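Local atomic coordinates of citrate synthase (Pyrobaculum aerophilum, PDB entry 2IBP), a protein that probably catalyses the condensation of oxaloacetate with acetyl-CoA and water to citrate and coenzyme A in the tricarboxylic acid cycle. Residues 99-104 with 114-119; 108-113 with 363-368; 211-216 with 369-374. All blocks are in the same frame, centred on the assembly; numbering follows the deposited sequence. Where two conformers were deposited one is given.

Overall arrangement
From the N terminus, contact 1 closes first: helix 95-103 turns back through a short loop and packs on helix 109-123. Contact 2 starts at the beginning of helix 109-123, with 108-113, and closes only at 363-368, so it crosses contact 1. Contact 3 starts at 211-216, within the long loop spanned by contact 2, and closes just beyond it at 369-374, so these two cross as well, whereas contacts 1 and 3 follow in series. Helix 109-123 is shared by contacts 1 and 2, and helix 363-382 by contacts 2 and 3. The result is a continuous path from the subunit interface beside contact 1 to the predicted active-site residues beside contact 3.

Contact 1 of 3, residues 99-104 with 114-119; sequences EVIRNL and EAAVAA
The side chains of Val100, Ile101 and Leu104 meet Ala115, Ala116 and Ala119 through aliphatic carbons, and no flat group lies between them. The flat groups of the first segment pair within it, off the interface: the Arg102 guanidinium meets the Glu99 carboxylate in a salt bridge, doubtful because Arg102 has a second conformer, and Asn103 ND2 bonds weakly to Glu99 O. In the interface itself, the two methyls of Val100 straddle one turn of the opposite helix. CG1, anti to the backbone N (chi1 167°), lies 3.9 Å from Ala115 CB, and CG2 lies 3.8 Å from Ala119 CB. Ala115 CB is also touched by the tip of Leu104, whose CD1 approaches it to 3.6 Å, so one methyl fits between two branched side chains. On the adjoining flank Ile101 leans in with its longer branch, and its CG1 rests 3.7 Å from Ala116 CB. Small alanines on one partner let the backbones come close: Ile101 CA and Ala116 CA are 6.1 Å apart, and the axes of the short helical segments approach to 9.0 Å. Their N-to-C directions differ by 163°, the geometry of an antiparallel helical hairpin, which Leu104 begins to turn as the first residue to leave the helix. Helix 141-169 covers one flank of this hairpin, with His165 and Phe168 against Ile101, Ile161 against Ala116, and His165 NE2 bonded to Leu104 O. Helix 233-244 packs on Glu114 and Val117, and Tyr123 of the second subunit bonds through its hydroxyl to Asn103 O, which places the hairpin at the dimer interface.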
loop_
_atom_site.group_PDB
_atom_site.type_symbol
_atom_site.label_atom_id
_atom_site.label_comp_id
_atom_site.label_asym_id
_atom_site.label_seq_id
_atom_site.Cartn_x
_atom_site.Cartn_y
_atom_site.Cartn_z
ATOM N N GLU A 99 -14.548 17.048 -3.842
ATOM C CA GLU A 99 -14.400 17.158 -5.294
ATOM C C GLU A 99 -13.721 15.920 -5.861
ATOM O O GLU A 99 -14.062 15.472 -6.954
ATOM C CB GLU A 99 -13.673 18.432 -5.691
ATOM C CG GLU A 99 -14.467 19.677 -5.317
ATOM C CD GLU A 99 -15.893 19.655 -5.871
ATOM O OE1 GLU A 99 -16.057 19.426 -7.090
ATOM O OE2 GLU A 99 -16.851 19.856 -5.086
ATOM N N VAL A 100 -12.731 15.385 -5.147
ATOM C CA VAL A 100 -12.098 14.155 -5.589
ATOM C C VAL A 100 -13.147 13.042 -5.689
ATOM O O VAL A 100 -13.237 12.352 -6.694
ATOM C CB VAL A 100 -10.940 13.764 -4.674
ATOM C CG1 VAL A 100 -10.491 12.331 -4.927
ATOM C CG2 VAL A 100 -9.794 14.751 -4.882
ATOM N N ILE A 101 -13.968 12.892 -4.653
ATOM C CA ILE A 101 -15.039 11.886 -4.688
ATOM C C ILE A 101 -16.009 12.135 -5.857
ATOM O O ILE A 101 -16.402 11.195 -6.559
ATOM C CB ILE A 101 -15.812 11.856 -3.357
ATOM C CG1 ILE A 101 -14.873 11.444 -2.214
ATOM C CG2 ILE A 101 -16.978 10.855 -3.438
ATOM C CD1 ILE A 101 -15.473 11.668 -0.798
ATOM N N ARG A 102 -16.398 13.384 -6.066
ATOM C CA ARG A 102 -17.320 13.745 -7.146
ATOM C C ARG A 102 -16.748 13.302 -8.481
ATOM O O ARG A 102 -17.445 12.714 -9.317
ATOM C CB ARG A 102 -17.528 15.255 -7.178
ATOM C CG ARG A 102 -18.564 15.710 -8.195
ATOM C CD ARG A 102 -18.587 17.220 -8.323
ATOM N NE ARG A 102 -18.733 17.875 -7.028
ATOM C CZ ARG A 102 -19.893 18.183 -6.451
ATOM N NH1 ARG A 102 -21.047 17.880 -7.029
ATOM N NH2 ARG A 102 -19.892 18.784 -5.265
ATOM N N ASN A 103 -15.467 13.592 -8.683
ATOM C CA ASN A 103 -14.823 13.203 -9.936
ATOM C C ASN A 103 -14.758 11.713 -10.160
ATOM O O ASN A 103 -14.709 11.268 -11.302
ATOM C CB ASN A 103 -13.450 13.805 -10.062
ATOM C CG ASN A 103 -13.527 15.220 -10.498
ATOM O OD1 ASN A 103 -14.023 15.499 -11.596
ATOM N ND2 ASN A 103 -13.174 16.134 -9.612
ATOM N N LEU A 104 -14.813 10.952 -9.073
ATOM C CA LEU A 104 -14.767 9.501 -9.125
ATOM C C LEU A 104 -16.139 8.866 -8.842
ATOM O O LEU A 104 -16.232 7.674 -8.597
ATOM C CB LEU A 104 -13.724 9.012 -8.133
ATOM C CG LEU A 104 -12.297 9.477 -8.454
ATOM C CD1 LEU A 104 -11.317 8.895 -7.437
ATOM C CD2 LEU A 104 -11.966 9.034 -9.865
ATOM N N GLU A 114 -9.692 5.080 -1.890
ATOM C CA GLU A 114 -8.234 5.226 -1.935
ATOM C C GLU A 114 -7.852 6.670 -2.206
ATOM O O GLU A 114 -7.046 7.250 -1.483
ATOM C CB GLU A 114 -7.614 4.387 -3.060
ATOM C CG GLU A 114 -7.628 2.904 -2.871
ATOM C CD GLU A 114 -6.947 2.195 -4.026
ATOM O OE1 GLU A 114 -5.810 2.587 -4.394
ATOM O OE2 GLU A 114 -7.560 1.267 -4.590
ATOM N N ALA A 115 -8.433 7.248 -3.255
ATOM C CA ALA A 115 -8.110 8.615 -3.656
ATOM C C ALA A 115 -8.586 9.655 -2.634
ATOM O O ALA A 115 -7.874 10.608 -2.319
ATOM C CB ALA A 115 -8.697 8.916 -5.039
ATOM N N ALA A 116 -9.782 9.448 -2.089
ATOM C CA ALA A 116 -10.339 10.377 -1.113
ATOM C C ALA A 116 -9.530 10.406 0.187
ATOM O O ALA A 116 -9.301 11.466 0.771
ATOM C CB ALA A 116 -11.814 10.022 -0.817
ATOM N N VAL A 117 -9.052 9.252 0.627
ATOM C CA VAL A 117 -8.248 9.204 1.843
ATOM C C VAL A 117 -6.924 9.945 1.622
ATOM O O VAL A 117 -6.503 10.762 2.445
ATOM C CB VAL A 117 -8.012 7.774 2.277
ATOM C CG1 VAL A 117 -6.917 7.715 3.323
ATOM C CG2 VAL A 117 -9.316 7.174 2.779
ATOM N N ALA A 118 -6.306 9.735 0.469
ATOM C CA ALA A 118 -5.070 10.455 0.147
ATOM C C ALA A 118 -5.352 11.961 0.083
ATOM O O ALA A 118 -4.585 12.780 0.600
ATOM C CB ALA A 118 -4.501 9.989 -1.197
ATOM N N ALA A 119 -6.441 12.333 -0.582
ATOM C CA ALA A 119 -6.811 13.739 -0.721
ATOM C C ALA A 119 -7.045 14.401 0.619
ATOM O O ALA A 119 -6.583 15.517 0.839
ATOM C CB ALA A 119 -8.043 13.901 -1.591
#

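Contact 2 of 3, residues 108-113 with 363-368; sequences HPMFAL and FTPIFA
Met110 reaches across to Pro365 and Thr364 with a chain folded at both chi2 and chi3. From CB, the first torsion (chi1 -68°) sets CG beside the backbone N, and this carbon comes to 4.2 Å from Pro365 CD. The next atom, SD, lies against the proline ring, 3.8 Å from Pro365 CG. At the tip, CE touches Thr364 CG2, also at 3.8 Å, the two side chains meeting at about a right angle. The Pro365 ring is thereby wedged among three residues of the other helix, since Pro109 CB faces its CG at 4.0 Å and Leu113 CD2 lies 4.0 Å from its CA. The same Leu113 methyl extends to Ala368 CB, one turn along from Thr364. Local axes 9.9 Å apart and inclined by 30° identify a near-parallel helix pair. His108 caps the start of its helix: ND1 accepts from Met110 N at 3.0 Å and 161°, holding the backbone of Met110 at the first turn. Val162 of helix 141-169 packs on both Leu113 and Pro365, and Leu244 of helix 233-244 on both Met110 and Thr364. Chemically, the interface is apolar and built from van der Waals contacts of carbons and one sulfur; the one directional side-chain bond, at the cap, lies within a single segment, its donor tilted from the His108 ring plane.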
loop_
_atom_site.group_PDB
_atom_site.type_symbol
_atom_site.label_atom_id
_atom_site.label_comp_id
_atom_site.label_asym_id
_atom_site.label_seq_id
_atom_site.Cartn_x
_atom_site.Cartn_y
_atom_site.Cartn_z
ATOM N N HIS A 108 -15.686 2.696 -9.335
ATOM C CA HIS A 108 -15.942 1.784 -8.243
ATOM C C HIS A 108 -15.593 2.486 -6.941
ATOM O O HIS A 108 -14.591 3.208 -6.866
ATOM C CB HIS A 108 -15.112 0.512 -8.397
ATOM C CG HIS A 108 -15.429 -0.536 -7.377
ATOM N ND1 HIS A 108 -14.906 -0.515 -6.096
ATOM C CD2 HIS A 108 -16.219 -1.635 -7.444
ATOM C CE1 HIS A 108 -15.364 -1.551 -5.420
ATOM N NE2 HIS A 108 -16.160 -2.250 -6.215
ATOM N N PRO A 109 -16.420 2.298 -5.903
ATOM C CA PRO A 109 -16.175 3.025 -4.670
ATOM C C PRO A 109 -14.809 2.829 -4.041
ATOM O O PRO A 109 -14.328 3.737 -3.383
ATOM C CB PRO A 109 -17.278 2.546 -3.725
ATOM C CG PRO A 109 -17.958 1.436 -4.394
ATOM C CD PRO A 109 -17.649 1.495 -5.843
ATOM N N MET A 110 -14.200 1.655 -4.183
ATOM C CA MET A 110 -12.896 1.439 -3.548
ATOM C C MET A 110 -11.807 2.342 -4.128
ATOM O O MET A 110 -10.918 2.774 -3.400
ATOM C CB MET A 110 -12.486 -0.025 -3.548
ATOM C CG MET A 110 -13.362 -0.871 -2.638
ATOM S SD MET A 110 -13.152 -0.486 -0.887
ATOM C CE MET A 110 -11.637 -1.363 -0.521
ATOM N N PHE A 111 -11.909 2.690 -5.409
ATOM C CA PHE A 111 -10.953 3.639 -5.992
ATOM C C PHE A 111 -11.181 5.014 -5.367
ATOM O O PHE A 111 -10.240 5.753 -5.077
ATOM C CB PHE A 111 -11.122 3.734 -7.499
ATOM C CG PHE A 111 -10.546 2.572 -8.246
ATOM C CD1 PHE A 111 -9.170 2.402 -8.319
ATOM C CD2 PHE A 111 -11.360 1.723 -8.962
ATOM C CE1 PHE A 111 -8.618 1.374 -9.060
ATOM C CE2 PHE A 111 -10.816 0.684 -9.687
ATOM C CZ PHE A 111 -9.447 0.511 -9.736
ATOM N N ALA A 112 -12.452 5.373 -5.199
ATOM C CA ALA A 112 -12.818 6.646 -4.593
ATOM C C ALA A 112 -12.302 6.707 -3.172
ATOM O O ALA A 112 -11.827 7.759 -2.740
ATOM C CB ALA A 112 -14.338 6.853 -4.617
ATOM N N LEU A 113 -12.430 5.607 -2.424
ATOM C CA LEU A 113 -11.919 5.575 -1.052
ATOM C C LEU A 113 -10.421 5.813 -1.049
ATOM O O LEU A 113 -9.927 6.611 -0.253
ATOM C CB LEU A 113 -12.205 4.257 -0.345
ATOM C CG LEU A 113 -13.479 4.240 0.497
ATOM C CD1 LEU A 113 -14.724 4.454 -0.363
ATOM C CD2 LEU A 113 -13.552 2.926 1.256
ATOM N N PHE A 363 -20.296 -3.033 0.106
ATOM C CA PHE A 363 -20.044 -3.971 1.206
ATOM C C PHE A 363 -18.610 -3.848 1.710
ATOM O O PHE A 363 -18.371 -3.740 2.925
ATOM C CB PHE A 363 -20.296 -5.427 0.766
ATOM C CG PHE A 363 -21.757 -5.815 0.692
ATOM C CD1 PHE A 363 -22.754 -4.869 0.477
ATOM C CD2 PHE A 363 -22.112 -7.165 0.673
ATOM C CE1 PHE A 363 -24.097 -5.254 0.367
ATOM C CE2 PHE A 363 -23.443 -7.542 0.562
ATOM C CZ PHE A 363 -24.425 -6.588 0.411
ATOM N N THR A 364 -17.647 -3.899 0.793
ATOM C CA THR A 364 -16.237 -3.808 1.199
ATOM C C THR A 364 -15.894 -2.422 1.747
ATOM O O THR A 364 -15.206 -2.328 2.756
ATOM C CB THR A 364 -15.303 -4.302 0.106
ATOM O OG1 THR A 364 -15.645 -5.672 -0.181
ATOM C CG2 THR A 364 -13.852 -4.232 0.597
ATOM N N PRO A 365 -16.412 -1.347 1.123
ATOM C CA PRO A 365 -16.240 -0.039 1.746
ATOM C C PRO A 365 -16.723 0.011 3.204
ATOM O O PRO A 365 -16.072 0.617 4.052
ATOM C CB PRO A 365 -17.052 0.875 0.843
ATOM C CG PRO A 365 -16.806 0.285 -0.516
ATOM C CD PRO A 365 -16.821 -1.209 -0.292
ATOM N N ILE A 366 -17.843 -0.634 3.518
ATOM C CA ILE A 366 -18.311 -0.670 4.914
ATOM C C ILE A 366 -17.345 -1.469 5.797
ATOM O O ILE A 366 -17.101 -1.112 6.949
ATOM C CB ILE A 366 -19.746 -1.185 5.008
ATOM C CG1 ILE A 366 -20.657 -0.170 4.303
ATOM C CG2 ILE A 366 -20.193 -1.348 6.468
ATOM C CD1 ILE A 366 -22.061 -0.670 4.024
ATOM N N PHE A 367 -16.770 -2.542 5.264
ATOM C CA PHE A 367 -15.727 -3.255 6.001
ATOM C C PHE A 367 -14.566 -2.277 6.346
ATOM O O PHE A 367 -14.050 -2.282 7.461
ATOM C CB PHE A 367 -15.202 -4.427 5.169
ATOM C CG PHE A 367 -14.149 -5.238 5.860
ATOM C CD1 PHE A 367 -14.476 -6.349 6.611
ATOM C CD2 PHE A 367 -12.814 -4.879 5.764
ATOM C CE1 PHE A 367 -13.481 -7.102 7.230
ATOM C CE2 PHE A 367 -11.827 -5.637 6.365
ATOM C CZ PHE A 367 -12.161 -6.762 7.073
ATOM N N ALA A 368 -14.154 -1.460 5.380
ATOM C CA ALA A 368 -13.126 -0.431 5.600
ATOM C C ALA A 368 -13.549 0.547 6.710
ATOM O O ALA A 368 -12.724 0.987 7.519
ATOM C CB ALA A 368 -12.850 0.347 4.287
#

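Contact 3 of 3, residues 211-216 with 369-374; sequences HADHEV and MSRVVG
His211 to His214 run as a loop across helix 369-374, with Ala212 CA 4.3 Å from Arg371 CA, and at the helix kink Gly374 N makes a weak bond of 3.2 Å to Ala212 O. Arg371 supplies the main side-chain grip. Its chain curls at chi2 and chi3 (59° and 50°), bringing the guanidinium side-on to His211 O. NE donates at 2.7 Å to His211 O and NH2 at 2.9 Å to the same His211 O; the oxygen lies in the guanidinium plane, and both nitrogens approach from one face of the carbonyl. The backbone N of His214 sits over the centre of one guanidinium face. Asp213 OD1 is 4.4 Å from Arg371 NE but well out of that plane, so only charge attraction is involved. Having no side chain, Gly374 can bring its CA to 3.4 Å from Asp213 OD1; the other carboxylate oxygen, OD2, bonds with Ser37 and His378. Ala212 CB packs on Val373 CG1, and Ser370 OG has its partner in Leu208 O. The loop borders the predicted active site: the His214 side chain, bonded to Tyr292, is about 4 Å from that of His289, and the His211 side chain, whose ND1 bonds to Tyr207 O, about 5 Å from that of Asp346. A buried cation thus binds the carbonyl of His211 at the C-terminal end of helix 198-210, where the helix dipole would probably strengthen the attraction, while the nearby Asp213 carboxylate probably offsets some of its charge.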
loop_
_atom_site.group_PDB
_atom_site.type_symbol
_atom_site.label_atom_id
_atom_site.label_comp_id
_atom_site.label_asym_id
_atom_site.label_seq_id
_atom_site.Cartn_x
_atom_site.Cartn_y
_atom_site.Cartn_z
ATOM N N HIS A 211 -16.097 -6.128 12.981
ATOM C CA HIS A 211 -15.025 -6.208 11.993
ATOM C C HIS A 211 -13.893 -5.238 12.246
ATOM O O HIS A 211 -13.003 -5.097 11.408
ATOM C CB HIS A 211 -15.626 -6.003 10.601
ATOM C CG HIS A 211 -16.601 -7.083 10.226
ATOM N ND1 HIS A 211 -17.888 -7.119 10.719
ATOM C CD2 HIS A 211 -16.455 -8.198 9.466
ATOM C CE1 HIS A 211 -18.487 -8.224 10.300
ATOM N NE2 HIS A 211 -17.645 -8.886 9.520
ATOM N N ALA A 212 -13.884 -4.618 13.429
ATOM C CA ALA A 212 -12.917 -3.569 13.754
ATOM C C ALA A 212 -11.453 -3.983 13.665
ATOM O O ALA A 212 -10.603 -3.165 13.272
ATOM C CB ALA A 212 -13.229 -2.969 15.100
ATOM N N ASP A 213 -11.147 -5.211 14.076
ATOM C CA ASP A 213 -9.785 -5.732 13.913
ATOM C C ASP A 213 -9.818 -7.239 13.870
ATOM O O ASP A 213 -10.731 -7.865 14.422
ATOM C CB ASP A 213 -8.826 -5.278 15.007
ATOM C CG ASP A 213 -7.374 -5.404 14.566
ATOM O OD1 ASP A 213 -7.051 -4.864 13.487
ATOM O OD2 ASP A 213 -6.567 -6.074 15.251
ATOM N N HIS A 214 -8.857 -7.836 13.177
ATOM C CA HIS A 214 -8.813 -9.274 13.105
ATOM C C HIS A 214 -7.412 -9.695 12.713
ATOM O O HIS A 214 -7.154 -10.011 11.560
ATOM C CB HIS A 214 -9.884 -9.775 12.133
ATOM C CG HIS A 214 -10.462 -11.110 12.497
ATOM N ND1 HIS A 214 -10.273 -12.240 11.731
ATOM C CD2 HIS A 214 -11.161 -11.511 13.587
ATOM C CE1 HIS A 214 -10.892 -13.263 12.300
ATOM N NE2 HIS A 214 -11.455 -12.843 13.417
ATOM N N GLU A 215 -6.509 -9.551 13.682
ATOM C CA GLU A 215 -5.098 -9.857 13.509
ATOM C C GLU A 215 -4.475 -9.110 12.327
ATOM O O GLU A 215 -4.680 -7.905 12.226
ATOM C CB GLU A 215 -4.843 -11.360 13.552
ATOM C CG GLU A 215 -5.204 -11.893 14.957
ATOM C CD GLU A 215 -4.914 -13.359 15.190
ATOM O OE1 GLU A 215 -4.758 -14.139 14.220
ATOM O OE2 GLU A 215 -4.907 -13.738 16.377
ATOM N N VAL A 216 -3.668 -9.773 11.491
ATOM C CA VAL A 216 -2.909 -9.042 10.476
ATOM C C VAL A 216 -3.058 -9.562 9.047
ATOM O O VAL A 216 -2.136 -10.199 8.493
ATOM C CB VAL A 216 -1.396 -8.973 10.829
ATOM C CG1 VAL A 216 -0.713 -7.931 9.937
ATOM C CG2 VAL A 216 -1.198 -8.601 12.286
ATOM N N MET A 369 -14.819 0.937 6.719
ATOM C CA MET A 369 -15.339 1.814 7.783
ATOM C C MET A 369 -15.151 1.183 9.152
ATOM O O MET A 369 -14.920 1.886 10.132
ATOM C CB MET A 369 -16.823 2.108 7.570
ATOM C CG MET A 369 -17.054 3.087 6.455
ATOM S SD MET A 369 -18.745 3.005 5.845
ATOM C CE MET A 369 -19.670 2.847 7.369
ATOM N N SER A 370 -15.275 -0.133 9.229
ATOM C CA SER A 370 -15.056 -0.832 10.465
ATOM C C SER A 370 -13.564 -0.955 10.805
ATOM O O SER A 370 -13.086 -0.534 11.874
ATOM C CB SER A 370 -15.635 -2.240 10.383
ATOM O OG SER A 370 -15.326 -2.956 11.547
ATOM N N ARG A 371 -12.838 -1.541 9.858
ATOM C CA ARG A 371 -11.452 -1.917 10.056
ATOM C C ARG A 371 -10.455 -0.776 10.138
ATOM O O ARG A 371 -9.358 -0.960 10.645
ATOM C CB ARG A 371 -11.036 -2.879 8.949
ATOM C CG ARG A 371 -9.633 -3.429 9.059
ATOM C CD ARG A 371 -9.362 -4.192 10.351
ATOM N NE ARG A 371 -10.406 -5.200 10.598
ATOM C CZ ARG A 371 -10.368 -6.452 10.147
ATOM N NH1 ARG A 371 -9.281 -6.941 9.564
ATOM N NH2 ARG A 371 -11.394 -7.260 10.342
ATOM N N VAL A 372 -10.863 0.407 9.706
ATOM C CA VAL A 372 -9.952 1.544 9.730
ATOM C C VAL A 372 -9.396 1.760 11.138
ATOM O O VAL A 372 -8.215 2.097 11.302
ATOM C CB VAL A 372 -10.593 2.811 9.172
ATOM C CG1 VAL A 372 -11.855 3.150 9.924
ATOM C CG2 VAL A 372 -9.570 3.960 9.168
ATOM N N VAL A 373 -10.197 1.498 12.170
ATOM C CA VAL A 373 -9.663 1.685 13.510
ATOM C C VAL A 373 -8.553 0.680 13.821
ATOM O O VAL A 373 -7.556 1.028 14.435
ATOM C CB VAL A 373 -10.734 1.712 14.615
ATOM C CG1 VAL A 373 -11.413 0.361 14.803
ATOM C CG2 VAL A 373 -10.090 2.192 15.927
ATOM N N GLY A 374 -8.720 -0.565 13.386
ATOM C CA GLY A 374 -7.678 -1.561 13.556
ATOM C C GLY A 374 -6.428 -1.137 12.798
ATOM O O GLY A 374 -5.326 -1.193 13.320
#